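OmpT protein (Vibrio cholerae serotype O1, PDB 6EHD) probably forms a non-specific diffusion channel, a porin of the outer membrane through which small solutes pass. Local coordinates at residues D263-T267 with G290-T294. The protein carries 1 engineered substitution. Residue numbers count along the deposited sequence, not the author numbering.
With C8E ((hydroxyethyloxy)tri(ethyloxy)octane), chain F.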
ATOM      1  N   ASP A 263     -22.838  12.601  -6.784  1.00 47.53           N
ATOM      2  CA  ASP A 263     -22.095  11.449  -7.377  1.00 44.79           C
ATOM      3  C   ASP A 263     -20.827  12.005  -8.001  1.00 48.97           C
ATOM      4  O   ASP A 263     -20.856  13.080  -8.648  1.00 41.83           O
ATOM      5  CB  ASP A 263     -22.872  10.773  -8.505  1.00 48.18           C
ATOM      6  CG  ASP A 263     -23.801   9.680  -8.028  1.00 63.67           C
ATOM      7  OD1 ASP A 263     -23.451   8.893  -7.138  1.00 71.56           O
ATOM      8  OD2 ASP A 263     -24.914   9.586  -8.570  1.00 78.61           O
ATOM      9  N   GLU A 264     -19.708  11.297  -7.875  1.00 35.16           N
ATOM     10  CA  GLU A 264     -18.504  11.642  -8.748  1.00 36.98           C
ATOM     11  C   GLU A 264     -17.877  10.332  -9.268  1.00 32.88           C
ATOM     12  O   GLU A 264     -18.335   9.271  -8.885  1.00 29.38           O
ATOM     13  CB  GLU A 264     -17.466  12.441  -7.986  1.00 40.37           C
ATOM     14  CG  GLU A 264     -17.955  13.708  -7.308  1.00 47.73           C
ATOM     15  CD  GLU A 264     -17.944  14.964  -8.137  1.00 59.63           C
ATOM     16  OE1 GLU A 264     -17.563  14.953  -9.324  1.00 59.80           O
ATOM     17  OE2 GLU A 264     -18.314  16.015  -7.562  1.00 73.36           O
ATOM     18  N   ASP A 265     -16.861  10.436 -10.108  1.00 28.44           N
ATOM     19  CA  ASP A 265     -16.053   9.236 -10.481  1.00 28.51           C
ATOM     20  C   ASP A 265     -14.646   9.693 -10.880  1.00 30.20           C
ATOM     21  O   ASP A 265     -14.409  10.929 -11.067  1.00 30.01           O
ATOM     22  CB  ASP A 265     -16.740   8.371 -11.558  1.00 29.70           C
ATOM     23  CG  ASP A 265     -16.959   9.034 -12.913  1.00 34.51           C
ATOM     24  OD1 ASP A 265     -16.237   9.953 -13.310  1.00 35.67           O
ATOM     25  OD2 ASP A 265     -17.718   8.421 -13.685  1.00 36.15           O
ATOM     26  N   GLY A 266     -13.736   8.718 -11.037  1.00 29.96           N
ATOM     27  CA  GLY A 266     -12.323   8.977 -11.382  1.00 26.62           C
ATOM     28  C   GLY A 266     -11.728   7.822 -12.161  1.00 28.56           C
ATOM     29  O   GLY A 266     -12.077   6.664 -11.878  1.00 26.57           O
ATOM     30  N   THR A 267     -10.890   8.147 -13.165  1.00 25.05           N
ATOM     31  CA  THR A 267     -10.221   7.199 -14.044  1.00 26.35           C
ATOM     32  C   THR A 267      -8.706   7.446 -13.940  1.00 26.53           C
ATOM     33  O   THR A 267      -8.284   8.634 -13.991  1.00 26.40           O
ATOM     34  CB  THR A 267     -10.708   7.418 -15.480  1.00 29.26           C
ATOM     35  OG1 THR A 267     -12.141   7.122 -15.537  1.00 28.59           O
ATOM     36  CG2 THR A 267     -10.041   6.470 -16.380  1.00 32.02           C
ATOM     37  N   GLY A 290      -4.793  10.854 -15.654  1.00 26.72           N
ATOM     38  CA  GLY A 290      -5.847  10.909 -14.646  1.00 27.76           C
ATOM     39  C   GLY A 290      -7.016  11.845 -15.063  1.00 33.34           C
ATOM     40  O   GLY A 290      -6.760  12.879 -15.684  1.00 29.67           O
ATOM     41  N   ASP A 291      -8.260  11.480 -14.742  1.00 28.67           N
ATOM     42  CA  ASP A 291      -9.435  12.394 -14.966  1.00 30.80           C
ATOM     43  C   ASP A 291     -10.480  12.124 -13.917  1.00 31.57           C
ATOM     44  O   ASP A 291     -10.991  10.978 -13.831  1.00 30.13           O
ATOM     45  CB  ASP A 291      -9.981  12.166 -16.354  1.00 29.60           C
ATOM     46  CG  ASP A 291     -11.006  13.267 -16.786  1.00 39.90           C
ATOM     47  OD1 ASP A 291     -10.712  14.430 -16.595  1.00 33.73           O
ATOM     48  OD2 ASP A 291     -12.089  12.906 -17.195  1.00 38.19           O
ATOM     49  N   GLY A 292     -10.841  13.162 -13.141  1.00 30.02           N
ATOM     50  CA  GLY A 292     -11.882  13.038 -12.156  1.00 29.24           C
ATOM     51  C   GLY A 292     -11.410  13.083 -10.760  1.00 28.33           C
ATOM     52  O   GLY A 292     -10.347  13.692 -10.463  1.00 32.04           O
ATOM     53  N   THR A 293     -12.156  12.416  -9.877  1.00 27.67           N
ATOM     54  CA  THR A 293     -11.990  12.481  -8.437  1.00 28.12           C
ATOM     55  C   THR A 293     -11.315  11.257  -7.764  1.00 31.91           C
ATOM     56  O   THR A 293     -11.626  10.137  -8.194  1.00 30.53           O
ATOM     57  CB  THR A 293     -13.404  12.627  -7.840  1.00 34.19           C
ATOM     58  OG1 THR A 293     -13.953  13.902  -8.276  1.00 35.66           O
ATOM     59  CG2 THR A 293     -13.402  12.571  -6.333  1.00 32.58           C
ATOM     60  N   THR A 294     -10.442  11.492  -6.777  1.00 27.31           N
ATOM     61  CA  THR A 294     -10.083  10.506  -5.721  1.00 29.31           C
ATOM     62  C   THR A 294     -10.326  11.088  -4.362  1.00 29.42           C
ATOM     63  O   THR A 294     -10.009  12.300  -4.195  1.00 32.39           O
ATOM     64  CB  THR A 294      -8.626   9.964  -5.864  1.00 26.24           C
ATOM     65  OG1 THR A 294      -8.319   9.038  -4.819  1.00 27.51           O
ATOM     66  CG2 THR A 294      -7.565  11.070  -5.784  1.00 29.85           C
TER
HETATM   67  O9  C8E F 405      -1.687  15.794  -6.949  1.00 73.42           O
HETATM   68  C10 C8E F 405      -1.666  15.360  -8.295  1.00 62.64           C
HETATM   69  C11 C8E F 405      -1.002  14.000  -8.371  1.00 61.81           C
HETATM   70  O12 C8E F 405      -1.358  13.443  -9.645  1.00 53.65           O
HETATM   71  C13 C8E F 405      -1.161  12.039  -9.730  1.00 46.55           C
HETATM   72  C14 C8E F 405      -1.871  11.355 -10.886  1.00 55.42           C
HETATM   73  O15 C8E F 405      -3.322  11.510 -10.915  1.00 56.76           O
HETATM   74  C16 C8E F 405      -3.917  10.876  -9.786  1.00 46.19           C
HETATM   75  C17 C8E F 405      -5.244  11.543  -9.583  1.00 54.71           C
HETATM   76  O18 C8E F 405      -6.175  10.723 -10.252  1.00 49.83           O
HETATM   77  C19 C8E F 405      -7.139  10.157  -9.382  1.00 51.62           C
HETATM   78  C20 C8E F 405      -8.396  10.857  -9.793  1.00 52.04           C
HETATM   79  O21 C8E F 405      -8.796  10.313 -11.041  1.00 51.13           O
HETATM   80  O   HOH W   1     -15.185  14.079 -10.480  1.00 55.01           O
HETATM   81  O   HOH W   2     -13.632   9.394 -14.712  1.00 45.53           O
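Antiparallel strand pairing joins 263-267 to 290-294 at the open end of the hairpin formed by strands 263-276 and 281-291 in the porin barrel, where the second strand turns out of the sheet. The direction from CA 264 to CA 267 lies 161° from that of CA 290 to CA 293, as antiparallel pairing requires. Thr-267 and Asp-291 form a hydrogen-bonded pair, Thr-267 N to Asp-291 O and Asp-291 N to Thr-267 O both measuring 2.9 Å. Gly-266 and Gly-292 follow as a non-hydrogen-bonded pair, their CA atoms 4.2 Å apart, and Thr-293 N donates the last bond, 3.0 Å to Asp-265 O.

The corner falls at Gly-292, whose phi/psi of 110/-152 would drive a CB into the carbonyl oxygen of Asp-291; an ideal CB would also come within 2.3 Å of Asp-265 O. At Gly-266 it would lie 2.1 Å from Thr-293 O. Beyond the corner, the chain pairs with strand 309-311.

Two waters extend the polar seam. One sits 2.5 Å from Thr-293 OG1 and 2.8 Å from Glu-264 OE1; the other accepts from Thr-267 OG1 (2.8 Å) and donates to Asp-265 OD1 (3.0 Å) and, across the contact, to Asp-291 O (3.2 Å). Asp-265 OD2 is hydrogen-bonded to Tyr-253 OH, and Asp-291 OD1 to Ser-313 N. A C8E detergent molecule brings O21 to 3.4 Å from Thr-267 O.

Adhesion here is therefore backbone chemistry supplemented by water, while the two glycines give the room that lets the strand leave the barrel wall.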